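Local coordinates for protein L-Ala-D/L-Glu epimerase, a muconate lactonizing enzyme (Klebsiella pneumoniae subsp. pneumoniae MGH 78578, PDB 3FCP) that belongs to the enolase superfamily, joining an N-terminal domain to a C-terminal TIM-barrel-type domain in which a magnesium ion is bound, at residues G146-A149 with K150-E154; H182-A185 with I186-L190; R214-A217 with A218-V221; H315-T319 with L320-W324. All coordinates share one frame; numbering follows the deposited sequence.

Interaction 1 of 4, residues G146-A149 with K150-E154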
# COMPACT_ATOMS: atom_id res chain seq x y z
N GLY A 146 -4.09 15.78 -40.82
CA GLY A 146 -3.66 14.45 -41.21
C GLY A 146 -2.42 14.51 -42.09
O GLY A 146 -1.86 13.48 -42.46
N ASP A 147 -1.98 15.73 -42.41
CA ASP A 147 -0.79 15.93 -43.24
C ASP A 147 0.25 16.79 -42.50
O ASP A 147 -0.01 17.95 -42.18
CB ASP A 147 -1.17 16.62 -44.55
CG ASP A 147 0.04 16.84 -45.46
OD1 ASP A 147 0.56 15.84 -46.00
OD2 ASP A 147 0.47 18.00 -45.63
N THR A 148 1.42 16.21 -42.25
CA THR A 148 2.48 16.92 -41.55
C THR A 148 2.78 18.27 -42.18
O THR A 148 2.82 19.29 -41.50
CB THR A 148 3.78 16.09 -41.54
OG1 THR A 148 3.51 14.80 -40.98
CG2 THR A 148 4.85 16.78 -40.71
N ALA A 149 3.00 18.27 -43.49
CA ALA A 149 3.31 19.50 -44.23
C ALA A 149 2.21 20.54 -44.04
O ALA A 149 2.48 21.70 -43.73
CB ALA A 149 3.49 19.19 -45.71
N LYS A 150 0.96 20.13 -44.23
CA LYS A 150 -0.16 21.06 -44.08
C LYS A 150 -0.21 21.64 -42.66
O LYS A 150 -0.38 22.84 -42.48
CB LYS A 150 -1.48 20.36 -44.41
CG LYS A 150 -1.62 20.00 -45.88
CD LYS A 150 -2.97 19.38 -46.19
CE LYS A 150 -3.06 18.98 -47.66
NZ LYS A 150 -4.37 18.35 -48.00
N ASP A 151 -0.04 20.77 -41.66
CA ASP A 151 -0.08 21.22 -40.26
C ASP A 151 1.01 22.24 -39.96
O ASP A 151 0.74 23.27 -39.34
CB ASP A 151 0.08 20.03 -39.31
CG ASP A 151 -1.11 19.09 -39.34
OD1 ASP A 151 -2.22 19.55 -39.67
OD2 ASP A 151 -0.93 17.90 -39.01
N ILE A 152 2.23 21.96 -40.40
CA ILE A 152 3.35 22.87 -40.17
C ILE A 152 3.10 24.23 -40.81
O ILE A 152 3.39 25.26 -40.21
CB ILE A 152 4.67 22.28 -40.73
CG1 ILE A 152 5.13 21.13 -39.83
CG2 ILE A 152 5.74 23.37 -40.82
CD1 ILE A 152 6.35 20.40 -40.34
N ALA A 153 2.56 24.22 -42.03
CA ALA A 153 2.26 25.46 -42.74
C ALA A 153 1.29 26.29 -41.92
O ALA A 153 1.56 27.46 -41.59
CB ALA A 153 1.65 25.14 -44.11
N GLU A 154 0.16 25.68 -41.58
CA GLU A 154 -0.88 26.32 -40.80
C GLU A 154 -0.27 26.89 -39.52
O GLU A 154 -0.47 28.06 -39.19
CB GLU A 154 -1.96 25.30 -40.46
CG GLU A 154 -3.35 25.86 -40.26
CD GLU A 154 -4.40 24.77 -40.16
OE1 GLU A 154 -4.34 23.96 -39.21
OE2 GLU A 154 -5.28 24.71 -41.05
O HOH W 1 -2.67 15.96 -38.56
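Asp147 and Lys150 meet where helix 148-158 begins, and they give a compact example of how a side chain can cap the start of a helix. Asp147 is the N-cap: its CG lies anti to the backbone N (chi1 -179°), and the carboxylate reaches forward over the first turn to accept a capping bond from the backbone N of Lys150. The modelled OD2 sits too close to a neighbouring atom, so the exact length of this bond is doubtful. Lys150 runs out extended, crossing the Asp147 side chain at about a right angle, with its CD 3.7 Å from Asp147 CB.

Behind the cap the regular helical bonds set in. Asp151 N donates to Asp147 O at 2.9 Å, followed by Ile152 N to Thr148 O at 2.9 Å and Ala153 N to Ala149 O at 3.0 Å. On another flank Thr148 CG2 and Ile152 CD1 lie alongside each other, 3.9 Å apart.

A second shell ties the preceding loop to the turn. One water accepts from Gly146 N (2.7 Å) and donates to Asp151 OD2 (2.6 Å), while Asp151 OD1 is hydrogen-bonded to Ser145 OG. Two acidic groups beside a helix N terminus would be expected to interact favourably with its dipole. Gly146 itself has a positive phi of 85°, a conformation suited to glycine.

The outer face of the turn lies at the surface; Thr148 and Ile152 pack on helix 176-189, where Thr148 OG1 is hydrogen-bonded to His182 ND1, and Asp151 rests on Leu143 of strand 136-143.

Interaction 2 of 4, residues H182-A185 with I186-L190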
# COMPACT_ATOMS: atom_id res chain seq x y z
N HIS A 182 5.59 12.17 -37.26
CA HIS A 182 4.73 13.30 -37.57
C HIS A 182 4.92 14.38 -36.50
O HIS A 182 5.18 15.54 -36.81
CB HIS A 182 3.27 12.84 -37.59
CG HIS A 182 2.27 13.95 -37.58
ND1 HIS A 182 2.07 14.79 -38.66
CD2 HIS A 182 1.39 14.36 -36.63
CE1 HIS A 182 1.12 15.66 -38.38
NE2 HIS A 182 0.69 15.42 -37.15
N THR A 183 4.79 13.99 -35.24
CA THR A 183 4.93 14.94 -34.15
C THR A 183 6.35 15.50 -34.06
O THR A 183 6.53 16.70 -33.84
CB THR A 183 4.51 14.31 -32.78
OG1 THR A 183 4.83 15.21 -31.71
CG2 THR A 183 5.21 13.00 -32.55
N ARG A 184 7.36 14.66 -34.24
CA ARG A 184 8.74 15.13 -34.18
C ARG A 184 8.98 16.22 -35.22
O ARG A 184 9.63 17.23 -34.94
CB ARG A 184 9.72 13.97 -34.41
CG ARG A 184 11.18 14.36 -34.23
CD ARG A 184 12.11 13.20 -34.52
NE ARG A 184 11.87 12.06 -33.64
CZ ARG A 184 12.12 12.07 -32.33
NH1 ARG A 184 11.87 10.98 -31.60
NH2 ARG A 184 12.63 13.15 -31.75
N ALA A 185 8.45 16.02 -36.43
CA ALA A 185 8.60 16.99 -37.51
C ALA A 185 8.01 18.34 -37.12
O ALA A 185 8.62 19.40 -37.34
CB ALA A 185 7.93 16.47 -38.78
N ILE A 186 6.82 18.31 -36.53
CA ILE A 186 6.15 19.54 -36.11
C ILE A 186 6.92 20.22 -34.99
O ILE A 186 7.04 21.45 -34.96
CB ILE A 186 4.70 19.25 -35.67
CG1 ILE A 186 3.90 18.71 -36.85
CG2 ILE A 186 4.06 20.53 -35.14
CD1 ILE A 186 2.50 18.25 -36.51
N VAL A 187 7.43 19.43 -34.06
CA VAL A 187 8.19 19.97 -32.94
C VAL A 187 9.43 20.71 -33.44
O VAL A 187 9.75 21.80 -32.98
CB VAL A 187 8.62 18.85 -31.95
CG1 VAL A 187 9.59 19.40 -30.92
CG2 VAL A 187 7.39 18.29 -31.26
N GLU A 188 10.13 20.10 -34.40
CA GLU A 188 11.34 20.72 -34.97
C GLU A 188 11.00 22.02 -35.69
O GLU A 188 11.67 23.04 -35.50
CB GLU A 188 12.00 19.77 -35.97
CG GLU A 188 12.22 18.36 -35.48
CD GLU A 188 12.94 17.50 -36.49
OE1 GLU A 188 12.62 17.60 -37.70
OE2 GLU A 188 13.81 16.70 -36.08
N ALA A 189 9.96 21.98 -36.51
CA ALA A 189 9.52 23.13 -37.29
C ALA A 189 8.98 24.30 -36.46
O ALA A 189 9.42 25.43 -36.61
CB ALA A 189 8.48 22.70 -38.31
N LEU A 190 8.01 24.02 -35.59
CA LEU A 190 7.40 25.05 -34.75
C LEU A 190 8.16 25.11 -33.42
O LEU A 190 7.61 25.46 -32.38
CB LEU A 190 5.93 24.73 -34.49
CG LEU A 190 4.96 24.66 -35.67
CD1 LEU A 190 5.42 23.62 -36.68
CD2 LEU A 190 3.57 24.30 -35.16
O HOH W 2 10.68 19.40 -39.31
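From His182 to Ala189 the backbone makes i to i+4 helical bonds, among them Ile186 N to His182 O at 3.2 Å, Val187 N to Thr183 O at 2.9 Å and Ala189 N to Ala185 O at 3.0 Å, so that each side chain here comes beside the one four residues further on. Three such pairs show how differently one spacing can be used.

His182 and Ile186 make the ring contact. The imidazole is carried by a CG anti to the backbone N (chi1 167°), and Ile186 places its terminal CD1 over one ring face, 3.7 Å from the ring centroid and 29° off the normal: a CH-pi contact. With its ND1 bonded to Thr148 OG1, the ring is held from a second direction, which limits its rotation.

Thr183 and Val187 run alongside each other in the same direction; Val187 CG2 approaches Thr183 OG1 to 4.0 Å and rests against the carbonyl O of Thr183.

Arg184 and Glu188 have opposite charges, yet they form no ion pair with each other, for Arg184 NE and Glu188 OE2 stay 5.6 Å apart and the guanidinium and carboxylate planes are turned 65° from one another. Arg184 NH1 has instead a long, weak ion pair with Glu215 OE1, and Glu188 is engaged through a water that donates to its OE1 (3.1 Å) and to Ala185 O (2.9 Å).

The helix is the crossover of a beta-alpha-beta unit. Thr183 and Ile186 pack on Leu169 of strand 166-170, Val187 on Ile196 of strand 195-199, and Ala185, Ile186 and Ala189 face helix 148-158 at the flank.

Interaction 3 of 4, residues R214-A217 with A218-V221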
# COMPACT_ATOMS: atom_id res chain seq x y z
N ARG A 214 7.11 8.10 -23.65
CA ARG A 214 8.53 8.34 -23.37
C ARG A 214 9.15 9.12 -24.52
O ARG A 214 9.90 10.07 -24.30
CB ARG A 214 9.29 7.01 -23.18
CG ARG A 214 9.17 6.42 -21.77
CD ARG A 214 10.16 5.28 -21.58
NE ARG A 214 9.83 4.12 -22.41
CZ ARG A 214 9.04 3.12 -22.03
NH1 ARG A 214 8.51 3.13 -20.81
NH2 ARG A 214 8.77 2.12 -22.87
N GLU A 215 8.83 8.72 -25.75
CA GLU A 215 9.36 9.38 -26.94
C GLU A 215 8.89 10.83 -27.02
O GLU A 215 9.67 11.73 -27.33
CB GLU A 215 8.91 8.63 -28.19
CG GLU A 215 9.63 7.31 -28.41
CD GLU A 215 11.10 7.52 -28.68
OE1 GLU A 215 11.42 8.29 -29.62
OE2 GLU A 215 11.93 6.93 -27.96
N LEU A 216 7.60 11.05 -26.76
CA LEU A 216 7.04 12.39 -26.81
C LEU A 216 7.72 13.30 -25.78
O LEU A 216 8.09 14.44 -26.07
CB LEU A 216 5.54 12.35 -26.55
CG LEU A 216 4.69 11.70 -27.64
CD1 LEU A 216 3.28 11.45 -27.12
CD2 LEU A 216 4.66 12.60 -28.88
N ALA A 217 7.90 12.79 -24.56
CA ALA A 217 8.55 13.58 -23.53
C ALA A 217 9.97 13.91 -23.95
O ALA A 217 10.45 15.03 -23.74
CB ALA A 217 8.55 12.83 -22.20
N ALA A 218 10.66 12.93 -24.53
CA ALA A 218 12.04 13.12 -24.96
C ALA A 218 12.20 14.18 -26.05
O ALA A 218 13.18 14.92 -26.05
CB ALA A 218 12.63 11.78 -25.43
N MET A 219 11.24 14.27 -26.97
CA MET A 219 11.34 15.27 -28.03
C MET A 219 10.88 16.67 -27.60
O MET A 219 10.89 17.60 -28.40
CB MET A 219 10.59 14.81 -29.30
CG MET A 219 9.11 14.48 -29.15
SD MET A 219 8.26 14.13 -30.74
CE MET A 219 8.62 12.46 -30.95
N GLY A 220 10.47 16.82 -26.35
CA GLY A 220 10.07 18.13 -25.87
C GLY A 220 8.59 18.48 -25.82
O GLY A 220 8.24 19.64 -25.60
N VAL A 221 7.72 17.51 -26.03
CA VAL A 221 6.28 17.77 -25.96
C VAL A 221 5.96 18.21 -24.53
O VAL A 221 6.40 17.58 -23.57
CB VAL A 221 5.49 16.50 -26.34
CG1 VAL A 221 3.99 16.74 -26.18
CG2 VAL A 221 5.81 16.13 -27.78
O HOH W 3 9.13 17.17 -22.78
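This is a helix C-terminal stop, a Schellman motif, placed where helix 206-218 of the barrel-type domain gives way to the loop before strand 223-225. Its mark is a pair of backbone bonds returning into the last turn around a residue of positive phi. Val221 N reaches back five residues to Leu216 O at 3.1 Å, and inside that loop Gly220 N donates to Ala217 O at 3.2 Å. The inner donor stands well above the carbonyl plane, 65° out of it, as the chain curls over the helix end. Gly220 has a phi of 99°; a CB at its backbone angles would collide with the carbonyl O of Met219, which accounts for the glycine.

Ahead of the reversal ordinary helical bonding persists, with Ala218 N bound to Arg214 O and Met219 N to Glu215 O, both at 3.0 Å.

The motif's usual hydrophobic contact is made by Leu216 and Val221, the residues joined by the five-residue bond. Their side chains meet at an angle, Leu216 CD2 against Val221 CG2 at 3.9 Å, and both also pack on Val198 of strand 195-199. Met219 holds its CG between its backbone N and carbonyl carbon (chi1 58°), and with the next torsion extended this carries SD to 4.3 Å from Leu216 CD2; the chain bends only beyond it, at CE. Met219 leans on Thr183 and Arg184 of helix 176-189. On the other flank Arg214 packs against Glu244 of a second subunit.

A single water closes the turn, donating to Ala217 O at 2.7 Å and to Val221 O at 2.9 Å.

Interaction 4 of 4, residues H315-T319 with L320-W324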
# COMPACT_ATOMS: atom_id res chain seq x y z
N HIS A 315 -16.84 31.83 -19.61
CA HIS A 315 -17.23 32.54 -18.40
C HIS A 315 -16.73 31.78 -17.17
O HIS A 315 -16.28 32.39 -16.19
CB HIS A 315 -18.74 32.72 -18.34
CG HIS A 315 -19.24 33.91 -19.10
ND1 HIS A 315 -19.03 35.20 -18.68
CD2 HIS A 315 -19.91 33.99 -20.27
CE1 HIS A 315 -19.56 36.04 -19.56
NE2 HIS A 315 -20.09 35.33 -20.54
N ALA A 316 -16.80 30.45 -17.23
CA ALA A 316 -16.33 29.60 -16.14
C ALA A 316 -14.80 29.61 -16.07
O ALA A 316 -14.22 29.78 -15.00
CB ALA A 316 -16.84 28.17 -16.33
N TRP A 317 -14.16 29.45 -17.23
CA TRP A 317 -12.70 29.44 -17.29
C TRP A 317 -12.08 30.74 -16.76
O TRP A 317 -11.00 30.73 -16.18
CB TRP A 317 -12.21 29.24 -18.74
CG TRP A 317 -12.63 27.94 -19.42
CD1 TRP A 317 -12.52 27.67 -20.77
CD2 TRP A 317 -13.22 26.78 -18.83
NE1 TRP A 317 -13.02 26.42 -21.04
CE2 TRP A 317 -13.46 25.85 -19.87
CE3 TRP A 317 -13.59 26.43 -17.52
CZ2 TRP A 317 -14.04 24.60 -19.64
CZ3 TRP A 317 -14.17 25.19 -17.29
CH2 TRP A 317 -14.39 24.28 -18.35
N SER A 318 -12.78 31.86 -16.97
CA SER A 318 -12.29 33.17 -16.54
C SER A 318 -12.12 33.30 -15.03
O SER A 318 -11.34 34.11 -14.55
CB SER A 318 -13.24 34.28 -17.01
OG SER A 318 -14.41 34.34 -16.21
N THR A 319 -12.87 32.50 -14.28
CA THR A 319 -12.79 32.58 -12.83
C THR A 319 -11.67 31.73 -12.25
O THR A 319 -11.45 31.75 -11.04
CB THR A 319 -14.09 32.10 -12.18
OG1 THR A 319 -14.18 30.68 -12.35
CG2 THR A 319 -15.30 32.77 -12.83
N LEU A 320 -10.96 31.00 -13.10
CA LEU A 320 -9.91 30.09 -12.62
C LEU A 320 -8.52 30.30 -13.19
O LEU A 320 -8.37 30.82 -14.29
CB LEU A 320 -10.31 28.64 -12.94
CG LEU A 320 -11.68 28.14 -12.50
CD1 LEU A 320 -12.07 26.90 -13.32
CD2 LEU A 320 -11.64 27.83 -11.01
N PRO A 321 -7.48 29.88 -12.45
CA PRO A 321 -6.10 30.02 -12.92
C PRO A 321 -5.89 28.80 -13.83
O PRO A 321 -5.82 27.67 -13.35
CB PRO A 321 -5.27 29.89 -11.64
CG PRO A 321 -6.26 30.15 -10.52
CD PRO A 321 -7.51 29.50 -11.03
N LEU A 322 -5.80 29.01 -15.14
CA LEU A 322 -5.62 27.88 -16.04
C LEU A 322 -4.18 27.81 -16.55
O LEU A 322 -3.82 28.49 -17.52
CB LEU A 322 -6.59 27.99 -17.22
CG LEU A 322 -8.08 28.07 -16.85
CD1 LEU A 322 -8.91 28.03 -18.12
CD2 LEU A 322 -8.47 26.91 -15.95
N GLN A 323 -3.37 26.98 -15.91
CA GLN A 323 -1.97 26.84 -16.28
C GLN A 323 -1.78 26.44 -17.74
O GLN A 323 -0.88 26.93 -18.42
CB GLN A 323 -1.29 25.82 -15.37
CG GLN A 323 0.16 25.50 -15.76
CD GLN A 323 0.84 24.55 -14.78
OE1 GLN A 323 0.24 24.08 -13.81
NE2 GLN A 323 2.11 24.25 -15.04
N TRP A 324 -2.64 25.55 -18.23
CA TRP A 324 -2.51 25.08 -19.60
C TRP A 324 -3.35 25.80 -20.66
O TRP A 324 -3.45 25.34 -21.79
CB TRP A 324 -2.78 23.57 -19.62
CG TRP A 324 -1.84 22.85 -18.70
CD1 TRP A 324 -2.07 22.48 -17.41
CD2 TRP A 324 -0.47 22.49 -18.98
NE1 TRP A 324 -0.95 21.91 -16.86
CE2 TRP A 324 0.05 21.91 -17.80
CE3 TRP A 324 0.35 22.61 -20.10
CZ2 TRP A 324 1.37 21.44 -17.72
CZ3 TRP A 324 1.67 22.14 -20.02
CH2 TRP A 324 2.16 21.57 -18.83
O HOH W 4 -8.48 33.38 -16.03
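Trp317 and Leu322 both carry CG anti to their own carbonyl carbon (chi1 -61° and -57°), and with the chain reversed between them this brings Leu322 CD1 to 3.6 Å from Trp317 CB. The reversal is a type I beta turn, Trp317 to Leu320, at the end of helix 307-317 in the TIM-barrel-type domain. It is closed by Leu320 N, which donates to Trp317 O at 3.1 Å, nearly straight at the hydrogen but from above the carbonyl plane.

Leu320 adds a second, looser apolar contact: its CD1 lies 4.5 Å from Trp317 CE3. The two leucine methyls thus approach the indole obliquely, while Val284 of helix 283-294, Leu273 of strand 270-273 and Met328 pack on the same side chain. Its distance from the bound magnesium is about 13 Å, so the contact is core packing away from the metal.

Two hydroxyls bond to carbonyls of the last turn. Ser318 OG donates to His315 O at 2.7 Å. Thr319 turns OG1 between its backbone N and carbonyl carbon (chi1 71°), where it donates to Ala316 O at 2.8 Å in the carbonyl plane; Thr319 N binds the same oxygen, so two donors grip it. Leu320 CG nestles 3.6 Å from that OG1, lying alongside the threonine. Further on, Gln323 NE2 is hydrogen-bonded to Asp205 OD2 of a third subunit.

A water bridges the turn, donating to Leu320 O at 3.1 Å and weakly to Ser318 O.

In the fold
Read from the N terminus, the four contacts follow in series, none nesting in or crossing another, and each closes just a short local loop: a helix start at 146-154, a helical run at 182-190, and two helix ends at 214-221 and 315-324. Space links the first three more tightly than sequence does. Interactions 1 and 2 touch, joining helix 148-158 to helix 176-189, and interactions 2 and 3 touch in turn, where the end of helix 206-218 meets helix 176-189. Together they tie consecutive outer helices of the barrel-type domain. Interaction 4 stands apart, its nearest atoms about 7 Å from interaction 3, and ties the end of helix 307-317 to helix 283-294 and strand 270-273.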